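Local coordinates for protein fimbrial structural subunit (Actinomyces naeslundii, PDB 3QDH) that forms the shaft of Actinomyces type 2 fimbriae and, as an adhesin, mediates interactions with streptococci and host cells during oral biofilm development, at residues Ile4-Ile10 with Pro149-Thr155; Ser22-Val28 with Ala105-Val111; Lys38-Phe44 with Ser127-Glu133. All coordinates share one frame. Where two conformers were deposited one is given. Numbering follows the deposited sequence.

Interaction 1 of 3, residues Ile4-Ile10 with Pro149-Thr155; sequences ISVEKSI and PTSNEVT
Lys8, Val154 and Val6 bury the most surface here (80, 77 and 71 Å²), where two extended segments run side by side, their end-to-end directions 15° apart. Val6 lies nearest Ser151 (CA–CA 4.7 Å) and Ser9 nearest Val154 (6.5 Å). Val6, chi1 t, brings CG2 to 3.6 Å from Pro149 O, while its O receives a CA-H...O contact from Ser151 CA at 3.3 Å. Two waters replace backbone bonds: water 1 joins Val6 N (2.9 Å) to Thr150 O (2.7 Å), and water 2 joins Val6 O (2.6 Å) to Asn152 N (3.0 Å). The Asn152 side-chain amide, chi1 p, pairs with the Lys8 backbone as a neighbouring strand's peptide would: Lys8 N donates to Asn152 OD1 (2.9 Å) and Asn152 ND2 to Lys8 O (3.0 Å). Val154, chi1 m, places CG1 3.4 Å from Lys8 O and CG2 3.6 Å from Ile10 CG1. Lys8 is all-trans and stretches across the Phe26 ring; its NZ is joined to Asn121 CG in an intramolecular isopeptide bond, as in CnaA-type pilin domains, and is hydrogen-bonded to Asp48. Water and one amide bridge the backbones and Val154 adds apolar packing, whereas the lysine's amine is committed to a covalent bond.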
loop_
_atom_site.group_PDB
_atom_site.type_symbol
_atom_site.label_atom_id
_atom_site.label_comp_id
_atom_site.label_asym_id
_atom_site.label_seq_id
_atom_site.Cartn_x
_atom_site.Cartn_y
_atom_site.Cartn_z
ATOM N N ILE A 4 -22.843 2.587 -13.769
ATOM C CA ILE A 4 -21.922 3.020 -12.681
ATOM C C ILE A 4 -20.905 1.926 -12.363
ATOM O O ILE A 4 -21.273 0.768 -12.129
ATOM C CB ILE A 4 -22.694 3.389 -11.388
ATOM C CG1 ILE A 4 -23.763 4.454 -11.668
ATOM C CG2 ILE A 4 -21.735 3.855 -10.296
ATOM C CD1 ILE A 4 -23.216 5.749 -12.218
ATOM N N SER A 5 -19.629 2.302 -12.354
ATOM C CA SER A 5 -18.551 1.361 -12.083
ATOM C C SER A 5 -17.442 2.009 -11.238
ATOM O O SER A 5 -17.332 3.237 -11.171
ATOM C CB SER A 5 -17.983 0.808 -13.389
ATOM O OG SER A 5 -17.231 1.793 -14.077
ATOM N N VAL A 6 -16.658 1.168 -10.569
ATOM C CA VAL A 6 -15.552 1.620 -9.721
ATOM C C VAL A 6 -14.292 0.904 -10.137
ATOM O O VAL A 6 -14.308 -0.311 -10.355
ATOM C CB VAL A 6 -15.749 1.280 -8.222
ATOM C CG1 VAL A 6 -14.988 2.289 -7.346
ATOM C CG2 VAL A 6 -17.204 1.222 -7.855
ATOM N N GLU A 7 -13.199 1.648 -10.235
ATOM C CA GLU A 7 -11.924 1.063 -10.613
ATOM C C GLU A 7 -10.934 1.247 -9.475
ATOM O O GLU A 7 -10.890 2.311 -8.847
ATOM C CB GLU A 7 -11.388 1.693 -11.909
ATOM C CG GLU A 7 -12.195 1.338 -13.179
ATOM C CD GLU A 7 -13.582 1.959 -13.195
ATOM O OE1 GLU A 7 -13.681 3.199 -13.128
ATOM O OE2 GLU A 7 -14.597 1.224 -13.282
ATOM N N LYS A 8 -10.129 0.222 -9.218
ATOM C CA LYS A 8 -9.130 0.308 -8.163
ATOM C C LYS A 8 -7.753 -0.076 -8.692
ATOM O O LYS A 8 -7.624 -0.992 -9.525
ATOM C CB LYS A 8 -9.536 -0.569 -6.963
ATOM C CG LYS A 8 -8.604 -0.470 -5.763
ATOM C CD LYS A 8 -9.217 -1.080 -4.499
ATOM C CE LYS A 8 -8.273 -0.839 -3.319
ATOM N NZ LYS A 8 -8.784 -1.185 -1.952
ATOM N N SER A 9 -6.736 0.645 -8.223
ATOM C CA SER A 9 -5.345 0.351 -8.551
ATOM C C SER A 9 -4.493 0.358 -7.285
ATOM O O SER A 9 -5.023 0.371 -6.161
ATOM C CB SER A 9 -4.805 1.373 -9.562
ATOM O OG SER A 9 -3.538 0.966 -10.064
ATOM N N ILE A 10 -3.174 0.320 -7.471
ATOM C CA ILE A 10 -2.204 0.442 -6.372
ATOM C C ILE A 10 -1.032 1.318 -6.821
ATOM O O ILE A 10 -0.508 1.146 -7.918
ATOM C CB ILE A 10 -1.604 -0.934 -5.929
ATOM C CG1 ILE A 10 -2.692 -1.990 -5.701
ATOM C CG2 ILE A 10 -0.768 -0.774 -4.651
ATOM C CD1 ILE A 10 -2.134 -3.429 -5.554
ATOM N N PRO A 149 -22.259 -1.173 -6.544
ATOM C CA PRO A 149 -21.152 -1.284 -7.494
ATOM C C PRO A 149 -19.819 -1.422 -6.755
ATOM O O PRO A 149 -19.532 -0.648 -5.835
ATOM C CB PRO A 149 -21.200 0.042 -8.254
ATOM C CG PRO A 149 -22.602 0.496 -8.149
ATOM C CD PRO A 149 -23.076 0.034 -6.799
ATOM N N THR A 150 -19.026 -2.412 -7.165
ATOM C CA THR A 150 -17.807 -2.778 -6.462
ATOM C C THR A 150 -16.661 -2.894 -7.473
ATOM O O THR A 150 -16.873 -3.335 -8.612
ATOM C CB THR A 150 -18.007 -4.118 -5.699
ATOM O OG1 THR A 150 -19.134 -4.011 -4.826
ATOM C CG2 THR A 150 -16.774 -4.495 -4.879
ATOM N N SER A 151 -15.456 -2.490 -7.065
ATOM C CA SER A 151 -14.313 -2.517 -7.965
ATOM C C SER A 151 -13.760 -3.925 -8.163
ATOM O O SER A 151 -14.058 -4.846 -7.389
ATOM C CB SER A 151 -13.182 -1.618 -7.443
ATOM O OG SER A 151 -12.506 -2.218 -6.347
ATOM N N ASN A 152 -12.931 -4.043 -9.196
ATOM C CA ASN A 152 -11.926 -5.096 -9.311
ATOM C C ASN A 152 -11.141 -5.232 -7.996
ATOM O O ASN A 152 -10.978 -4.255 -7.244
ATOM C CB ASN A 152 -10.971 -4.763 -10.473
ATOM C CG ASN A 152 -10.178 -3.476 -10.238
ATOM O OD1 ASN A 152 -10.728 -2.361 -10.264
ATOM N ND2 ASN A 152 -8.878 -3.625 -10.003
ATOM N N GLU A 153 -10.697 -6.451 -7.698
ATOM C CA GLU A 153 -9.887 -6.703 -6.507
ATOM C C GLU A 153 -8.422 -6.552 -6.893
ATOM O O GLU A 153 -7.992 -7.129 -7.892
ATOM C CB GLU A 153 -10.158 -8.109 -5.943
ATOM C CG GLU A 153 -9.501 -8.395 -4.570
ATOM C CD GLU A 153 -9.705 -9.830 -4.077
ATOM O OE1 GLU A 153 -9.403 -10.782 -4.825
ATOM O OE2 GLU A 153 -10.154 -10.009 -2.926
ATOM N N VAL A 154 -7.659 -5.779 -6.115
ATOM C CA VAL A 154 -6.216 -5.673 -6.338
ATOM C C VAL A 154 -5.511 -6.424 -5.218
ATOM O O VAL A 154 -6.090 -6.629 -4.158
ATOM C CB VAL A 154 -5.697 -4.215 -6.376
ATOM C CG1 VAL A 154 -6.345 -3.417 -7.524
ATOM C CG2 VAL A 154 -5.882 -3.520 -5.005
ATOM N N THR A 155 -4.272 -6.828 -5.470
ATOM C CA THR A 155 -3.479 -7.564 -4.488
ATOM C C THR A 155 -2.049 -7.045 -4.426
ATOM O O THR A 155 -1.387 -6.850 -5.458
ATOM C CB THR A 155 -3.485 -9.096 -4.775
ATOM O OG1 THR A 155 -4.834 -9.562 -4.820
ATOM C CG2 THR A 155 -2.722 -9.861 -3.684
HETATM O O HOH W 1 -17.462 -1.620 -10.651
HETATM O O HOH W 2 -13.664 -2.467 -11.674
#

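Interaction 2 of 3, residues Ser22-Val28 with Ala105-Val111; sequences SLIKFPV and AVFQGKV
Ser22 starts the pairing, its O accepting from Val111 N at 2.9 Å. From Leu23 to Val28 the strand runs antiparallel to 105-111, the axes 4.4 Å apart at closest and their directions 155° apart. Leu23 forms a non-hydrogen-bonded pair with Lys110 (CA–CA 4.4 Å). Ile24 pairs with Gly109: Ile24 N reaches Gly109 O at 3.0 Å, the return bond from Gly109 N to Ile24 O being weak at 3.3 Å. Ile24, m,t, sets CG1 3.5 Å from Val111 CG2. Lys25, opposite Gln108 (CA–CA 4.5 Å), extends CE to 3.6 Å from Gln108 OE1, an oxygen hydrogen-bonded to Thr60. These strands are adjacent in one sheet of the CnaA-type immunoglobulin-like domain, the first of the two domains of this C-terminal FimA fragment; Ile24, Phe26, Val28 and Phe107 share one face. Phe26, chi1 m, pairs reciprocally, Phe26 N to Phe107 O 2.7 Å and Phe107 N to Phe26 O 2.9 Å, and the Lys8 side chain, whose NZ is an amide, packs over the Phe26 ring. Pro27 faces Val106 (CA–CA 4.3 Å) as a non-hydrogen-bonded pair. Val28 N bonds Ala105 O at 2.8 Å, Ala105 N bonds Val28 O at 3.0 Å, and Val28 CG2 lies 3.5 Å from Phe107 CD2.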
loop_
_atom_site.group_PDB
_atom_site.type_symbol
_atom_site.label_atom_id
_atom_site.label_comp_id
_atom_site.label_asym_id
_atom_site.label_seq_id
_atom_site.Cartn_x
_atom_site.Cartn_y
_atom_site.Cartn_z
ATOM N N SER A 22 5.503 0.963 6.172
ATOM C CA SER A 22 5.224 1.831 5.030
ATOM C C SER A 22 3.720 1.856 4.746
ATOM O O SER A 22 2.981 0.943 5.133
ATOM C CB SER A 22 5.953 1.337 3.780
ATOM O OG SER A 22 7.362 1.375 3.943
ATOM N N LEU A 23 3.271 2.901 4.062
ATOM C CA LEU A 23 1.892 2.937 3.577
ATOM C C LEU A 23 1.734 2.116 2.298
ATOM O O LEU A 23 2.655 2.027 1.486
ATOM C CB LEU A 23 1.457 4.385 3.304
ATOM C CG LEU A 23 1.386 5.346 4.491
ATOM C CD1 LEU A 23 1.238 6.772 3.998
ATOM C CD2 LEU A 23 0.254 4.979 5.437
ATOM N N ILE A 24 0.570 1.494 2.132
ATOM C CA ILE A 24 0.134 1.084 0.797
ATOM C C ILE A 24 -0.965 2.071 0.415
ATOM O O ILE A 24 -1.870 2.331 1.210
ATOM C CB ILE A 24 -0.426 -0.366 0.736
ATOM C CG1 ILE A 24 0.649 -1.398 1.101
ATOM C CG2 ILE A 24 -0.957 -0.674 -0.661
ATOM C CD1 ILE A 24 0.126 -2.841 1.157
ATOM N N LYS A 25 -0.849 2.630 -0.786
ATOM C CA LYS A 25 -1.812 3.594 -1.307
ATOM C C LYS A 25 -2.566 3.032 -2.505
ATOM O O LYS A 25 -1.961 2.542 -3.470
ATOM C CB LYS A 25 -1.112 4.914 -1.675
ATOM C CG LYS A 25 -0.734 5.722 -0.448
ATOM C CD LYS A 25 -0.159 7.083 -0.800
ATOM C CE LYS A 25 0.307 7.795 0.461
ATOM N NZ LYS A 25 0.571 9.235 0.191
ATOM N N PHE A 26 -3.893 3.115 -2.422
ATOM C CA PHE A 26 -4.783 2.568 -3.439
ATOM C C PHE A 26 -5.591 3.675 -4.102
ATOM O O PHE A 26 -6.563 4.148 -3.508
ATOM C CB PHE A 26 -5.813 1.617 -2.819
ATOM C CG PHE A 26 -5.244 0.426 -2.097
ATOM C CD1 PHE A 26 -4.684 -0.642 -2.799
ATOM C CD2 PHE A 26 -5.354 0.329 -0.711
ATOM C CE1 PHE A 26 -4.195 -1.765 -2.129
ATOM C CE2 PHE A 26 -4.871 -0.800 -0.027
ATOM C CZ PHE A 26 -4.291 -1.844 -0.739
ATOM N N PRO A 27 -5.224 4.069 -5.334
ATOM C CA PRO A 27 -6.080 4.968 -6.119
ATOM C C PRO A 27 -7.408 4.297 -6.490
ATOM O O PRO A 27 -7.425 3.163 -6.991
ATOM C CB PRO A 27 -5.228 5.282 -7.361
ATOM C CG PRO A 27 -3.830 4.935 -6.971
ATOM C CD PRO A 27 -3.959 3.776 -6.030
ATOM N N VAL A 28 -8.513 4.979 -6.186
ATOM C CA VAL A 28 -9.857 4.475 -6.453
ATOM C C VAL A 28 -10.584 5.543 -7.261
ATOM O O VAL A 28 -10.506 6.731 -6.923
ATOM C CB VAL A 28 -10.639 4.164 -5.127
ATOM C CG1 VAL A 28 -12.126 3.954 -5.400
ATOM C CG2 VAL A 28 -10.052 2.936 -4.416
ATOM N N ALA A 105 -10.253 9.045 -5.023
ATOM C CA ALA A 105 -9.521 9.258 -3.794
ATOM C C ALA A 105 -8.454 8.182 -3.681
ATOM O O ALA A 105 -8.502 7.176 -4.388
ATOM C CB ALA A 105 -10.454 9.218 -2.594
ATOM N N VAL A 106 -7.490 8.400 -2.799
ATOM C CA VAL A 106 -6.450 7.406 -2.552
ATOM C C VAL A 106 -6.668 6.860 -1.147
ATOM O O VAL A 106 -6.465 7.574 -0.162
ATOM C CB VAL A 106 -5.033 8.021 -2.689
ATOM C CG1 VAL A 106 -3.953 6.995 -2.336
ATOM C CG2 VAL A 106 -4.805 8.563 -4.105
ATOM N N PHE A 107 -7.105 5.606 -1.051
ATOM C CA PHE A 107 -7.259 4.958 0.246
ATOM C C PHE A 107 -5.913 4.400 0.668
ATOM O O PHE A 107 -5.104 4.020 -0.183
ATOM C CB PHE A 107 -8.332 3.868 0.186
ATOM C CG PHE A 107 -9.713 4.410 -0.058
ATOM C CD1 PHE A 107 -10.570 4.657 1.004
ATOM C CD2 PHE A 107 -10.136 4.721 -1.355
ATOM C CE1 PHE A 107 -11.842 5.181 0.782
ATOM C CE2 PHE A 107 -11.404 5.236 -1.590
ATOM C CZ PHE A 107 -12.262 5.467 -0.518
ATOM N N GLN A 108 -5.665 4.358 1.973
ATOM C CA GLN A 108 -4.338 3.996 2.453
ATOM C C GLN A 108 -4.323 3.473 3.875
ATOM O O GLN A 108 -5.227 3.736 4.664
ATOM C CB GLN A 108 -3.387 5.195 2.331
ATOM C CG GLN A 108 -3.877 6.426 3.059
ATOM C CD GLN A 108 -3.107 7.666 2.662
ATOM O OE1 GLN A 108 -3.129 8.090 1.499
ATOM N NE2 GLN A 108 -2.426 8.260 3.626
ATOM N N GLY A 109 -3.270 2.734 4.195
ATOM C CA GLY A 109 -3.068 2.220 5.540
ATOM C C GLY A 109 -1.613 1.827 5.704
ATOM O O GLY A 109 -0.892 1.666 4.717
ATOM N N LYS A 110 -1.184 1.684 6.951
ATOM C CA LYS A 110 0.199 1.319 7.264
ATOM C C LYS A 110 0.328 -0.200 7.387
ATOM O O LYS A 110 -0.457 -0.828 8.095
ATOM C CB LYS A 110 0.625 1.987 8.573
ATOM C CG LYS A 110 2.119 1.907 8.853
ATOM C CD LYS A 110 2.530 2.747 10.060
ATOM C CE LYS A 110 2.590 1.914 11.332
ATOM N NZ LYS A 110 3.209 2.686 12.453
ATOM N N VAL A 111 1.312 -0.781 6.705
ATOM C CA VAL A 111 1.503 -2.240 6.717
ATOM C C VAL A 111 2.083 -2.650 8.067
ATOM O O VAL A 111 3.149 -2.168 8.458
ATOM C CB VAL A 111 2.453 -2.722 5.587
ATOM C CG1 VAL A 111 2.617 -4.250 5.624
ATOM C CG2 VAL A 111 1.934 -2.307 4.237
#

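Interaction 3 of 3, residues Lys38-Phe44 with Ser127-Glu133; sequences KSFYKYF and SDTVYAE
This is an antiparallel strand pair interrupted by a beta bulge, lying at the surface of the fragment's first domain, its centre about 34 Å from that of the chain. Strands 39-41 and 127-131 approach to 4.4 Å between axes, with N-to-C directions 146° apart. Ser39 faces Tyr131 and Tyr41 faces Thr129 as non-hydrogen-bonded pairs (CA–CA 4.4 and 4.3 Å); between them Phe40 N bonds Val130 O and Val130 N bonds Phe40 O, both at 2.9 Å. The register then slips by one: Lys42, at phi/psi -80°/-35°, turns the chain, so that Tyr43 pairs with Asp128 and Phe44 with Ser127 (CA–CA 4.2 Å). Lys42 N bonds Asp128 O at 2.9 Å, and Asp128 N makes a weak bond to Tyr43 O at 3.3 Å. At the bulge, Lys42 NZ forms a salt bridge to Asp128 OD2 at 3.1 Å; water 5 links that OD2 to Tyr43 OH, 2.6 Å from each. At the other end, Lys38 O accepts from Ala132 N (2.9 Å), Lys38 CB makes a CH-pi contact 3.9 Å from the Tyr131 ring centroid, and Lys38 NZ bonds Glu133 O (3.2 Å). Tyr41 and Phe44 pack on Leu92 and Ile95 of helix 89-96, Lys96 of that helix makes a cation-pi contact with Phe40, and Phe44 pairs by its backbone with Phe87 of strand 82-87.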
loop_
_atom_site.group_PDB
_atom_site.type_symbol
_atom_site.label_atom_id
_atom_site.label_comp_id
_atom_site.label_asym_id
_atom_site.label_seq_id
_atom_site.Cartn_x
_atom_site.Cartn_y
_atom_site.Cartn_z
ATOM N N LYS A 38 -33.084 17.127 -14.664
ATOM C CA LYS A 38 -33.844 17.143 -13.403
ATOM C C LYS A 38 -33.586 15.914 -12.517
ATOM O O LYS A 38 -34.414 15.560 -11.673
ATOM C CB LYS A 38 -35.355 17.298 -13.679
ATOM C CG LYS A 38 -35.771 18.641 -14.298
ATOM C CD LYS A 38 -35.644 19.782 -13.284
ATOM C CE LYS A 38 -36.413 21.028 -13.724
ATOM N NZ LYS A 38 -36.102 22.199 -12.837
ATOM N N SER A 39 -32.440 15.266 -12.717
ATOM C CA SER A 39 -32.017 14.151 -11.868
ATOM C C SER A 39 -30.877 14.630 -10.970
ATOM O O SER A 39 -29.907 15.227 -11.454
ATOM C CB SER A 39 -31.584 12.964 -12.746
ATOM O OG SER A 39 -30.963 11.949 -11.976
ATOM N N PHE A 40 -30.995 14.386 -9.665
ATOM C CA PHE A 40 -30.005 14.860 -8.699
ATOM C C PHE A 40 -29.508 13.745 -7.804
ATOM O O PHE A 40 -30.247 12.805 -7.537
ATOM C CB PHE A 40 -30.607 15.954 -7.809
ATOM C CG PHE A 40 -31.187 17.101 -8.580
ATOM C CD1 PHE A 40 -30.406 18.205 -8.898
ATOM C CD2 PHE A 40 -32.512 17.068 -8.996
ATOM C CE1 PHE A 40 -30.940 19.279 -9.625
ATOM C CE2 PHE A 40 -33.061 18.129 -9.728
ATOM C CZ PHE A 40 -32.270 19.237 -10.039
ATOM N N TYR A 41 -28.260 13.857 -7.343
ATOM C CA TYR A 41 -27.731 12.952 -6.310
ATOM C C TYR A 41 -28.395 13.161 -4.949
ATOM O O TYR A 41 -28.496 14.289 -4.462
ATOM C CB TYR A 41 -26.218 13.111 -6.134
ATOM C CG TYR A 41 -25.435 12.642 -7.339
ATOM C CD1 TYR A 41 -25.305 11.281 -7.629
ATOM C CD2 TYR A 41 -24.831 13.567 -8.196
ATOM C CE1 TYR A 41 -24.582 10.851 -8.753
ATOM C CE2 TYR A 41 -24.100 13.149 -9.309
ATOM C CZ TYR A 41 -23.989 11.797 -9.582
ATOM O OH TYR A 41 -23.285 11.415 -10.697
ATOM N N LYS A 42 -28.827 12.056 -4.346
ATOM C CA LYS A 42 -29.208 12.040 -2.935
ATOM C C LYS A 42 -27.928 11.945 -2.127
ATOM O O LYS A 42 -27.813 12.513 -1.030
ATOM C CB LYS A 42 -30.084 10.825 -2.623
ATOM C CG LYS A 42 -31.457 10.792 -3.311
ATOM C CD LYS A 42 -32.155 9.487 -2.897
ATOM C CE LYS A 42 -33.228 9.075 -3.865
ATOM N NZ LYS A 42 -33.823 7.758 -3.472
ATOM N N TYR A 43 -26.959 11.209 -2.674
ATOM C CA TYR A 43 -25.656 11.070 -2.049
ATOM C C TYR A 43 -24.677 10.450 -3.040
ATOM O O TYR A 43 -25.083 9.921 -4.065
ATOM C CB TYR A 43 -25.728 10.222 -0.744
ATOM C CG TYR A 43 -26.430 8.895 -0.932
ATOM C CD1 TYR A 43 -25.741 7.772 -1.405
ATOM C CD2 TYR A 43 -27.794 8.762 -0.629
ATOM C CE1 TYR A 43 -26.424 6.550 -1.620
ATOM C CE2 TYR A 43 -28.475 7.558 -0.821
ATOM C CZ TYR A 43 -27.787 6.462 -1.312
ATOM O OH TYR A 43 -28.467 5.279 -1.485
ATOM N N PHE A 44 -23.393 10.541 -2.723
ATOM C CA PHE A 44 -22.321 9.940 -3.519
ATOM C C PHE A 44 -21.135 9.698 -2.586
ATOM O O PHE A 44 -20.553 10.639 -2.051
ATOM C CB PHE A 44 -21.939 10.860 -4.706
ATOM C CG PHE A 44 -20.983 10.224 -5.694
ATOM C CD1 PHE A 44 -21.361 10.029 -7.023
ATOM C CD2 PHE A 44 -19.713 9.840 -5.295
ATOM C CE1 PHE A 44 -20.473 9.431 -7.943
ATOM C CE2 PHE A 44 -18.817 9.239 -6.205
ATOM C CZ PHE A 44 -19.194 9.046 -7.521
ATOM N N SER A 127 -24.028 5.434 -4.240
ATOM C CA SER A 127 -24.687 6.643 -4.727
ATOM C C SER A 127 -26.108 6.351 -5.193
ATOM O O SER A 127 -26.464 5.203 -5.473
ATOM C CB SER A 127 -23.866 7.341 -5.824
ATOM O OG SER A 127 -23.727 6.539 -6.983
ATOM N N ASP A 128 -26.923 7.397 -5.229
ATOM C CA ASP A 128 -28.291 7.274 -5.704
ATOM C C ASP A 128 -28.751 8.628 -6.216
ATOM O O ASP A 128 -28.239 9.669 -5.792
ATOM C CB ASP A 128 -29.185 6.775 -4.563
ATOM C CG ASP A 128 -30.481 6.143 -5.052
ATOM O OD1 ASP A 128 -30.617 5.801 -6.259
ATOM O OD2 ASP A 128 -31.367 5.979 -4.196
ATOM N N THR A 129 -29.716 8.607 -7.125
ATOM C CA THR A 129 -30.255 9.818 -7.729
ATOM C C THR A 129 -31.775 9.780 -7.691
ATOM O O THR A 129 -32.366 8.707 -7.557
ATOM C CB THR A 129 -29.835 9.931 -9.200
ATOM O OG1 THR A 129 -30.166 8.707 -9.866
ATOM C CG2 THR A 129 -28.322 10.192 -9.316
ATOM N N VAL A 130 -32.395 10.947 -7.834
ATOM C CA VAL A 130 -33.858 11.077 -7.804
ATOM C C VAL A 130 -34.276 12.181 -8.781
ATOM O O VAL A 130 -33.568 13.188 -8.916
ATOM C CB VAL A 130 -34.348 11.388 -6.355
ATOM C CG1 VAL A 130 -33.814 12.765 -5.859
ATOM C CG2 VAL A 130 -35.882 11.303 -6.239
ATOM N N TYR A 131 -35.387 11.977 -9.488
ATOM C CA TYR A 131 -35.985 13.040 -10.295
ATOM C C TYR A 131 -36.684 14.015 -9.350
ATOM O O TYR A 131 -37.440 13.606 -8.463
ATOM C CB TYR A 131 -36.979 12.480 -11.327
ATOM C CG TYR A 131 -37.493 13.501 -12.336
ATOM C CD1 TYR A 131 -38.549 14.362 -12.020
ATOM C CD2 TYR A 131 -36.929 13.595 -13.603
ATOM C CE1 TYR A 131 -39.020 15.298 -12.946
ATOM C CE2 TYR A 131 -37.396 14.525 -14.539
ATOM C CZ TYR A 131 -38.438 15.371 -14.200
ATOM O OH TYR A 131 -38.897 16.293 -15.123
ATOM N N ALA A 132 -36.393 15.299 -9.514
ATOM C CA ALA A 132 -37.049 16.331 -8.725
ATOM C C ALA A 132 -37.227 17.605 -9.548
ATOM O O ALA A 132 -36.385 17.944 -10.382
ATOM C CB ALA A 132 -36.270 16.614 -7.447
ATOM N N GLU A 133 -38.337 18.300 -9.319
ATOM C CA GLU A 133 -38.544 19.601 -9.957
ATOM C C GLU A 133 -37.694 20.666 -9.273
ATOM O O GLU A 133 -37.300 21.655 -9.894
ATOM C CB GLU A 133 -40.025 19.983 -9.984
ATOM C CG GLU A 133 -40.788 19.380 -11.162
ATOM C CD GLU A 133 -40.186 19.741 -12.523
ATOM O OE1 GLU A 133 -39.721 20.891 -12.701
ATOM O OE2 GLU A 133 -40.184 18.868 -13.421
HETATM O O HOH W 3 -32.878 9.721 -11.036
HETATM O O HOH W 4 -27.413 3.159 -2.863
HETATM O O HOH W 5 -31.111 5.384 -1.628
#

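Overall arrangement
Interactions 1 and 2 touch, with centres 14 Å apart: Ser9 N lies 2.9 Å from Pro27 O, a probable hydrogen bond, and Lys8 CE packs 3.5 Å from Phe26 CG. Strands 7-8 and 23-31 are neighbours in one sheet. Interaction 3 belongs to the sheet in which strand 118-131 pairs with 154-165, the strand entered by 149-155; its centre is 23 Å from that of interaction 1 and 30 Å from that of interaction 2. Along the chain, interactions 2 and 3 alternate their segments, and both nest within the span closed by interaction 1. Of the zinc ligands Asp70, Asp73 and Glu90, the Asp73 side chain is about 11 Å from that of Phe44 and about 12 Å from that of Ala105; the Phe44 side chain is about 14 Å from the ion.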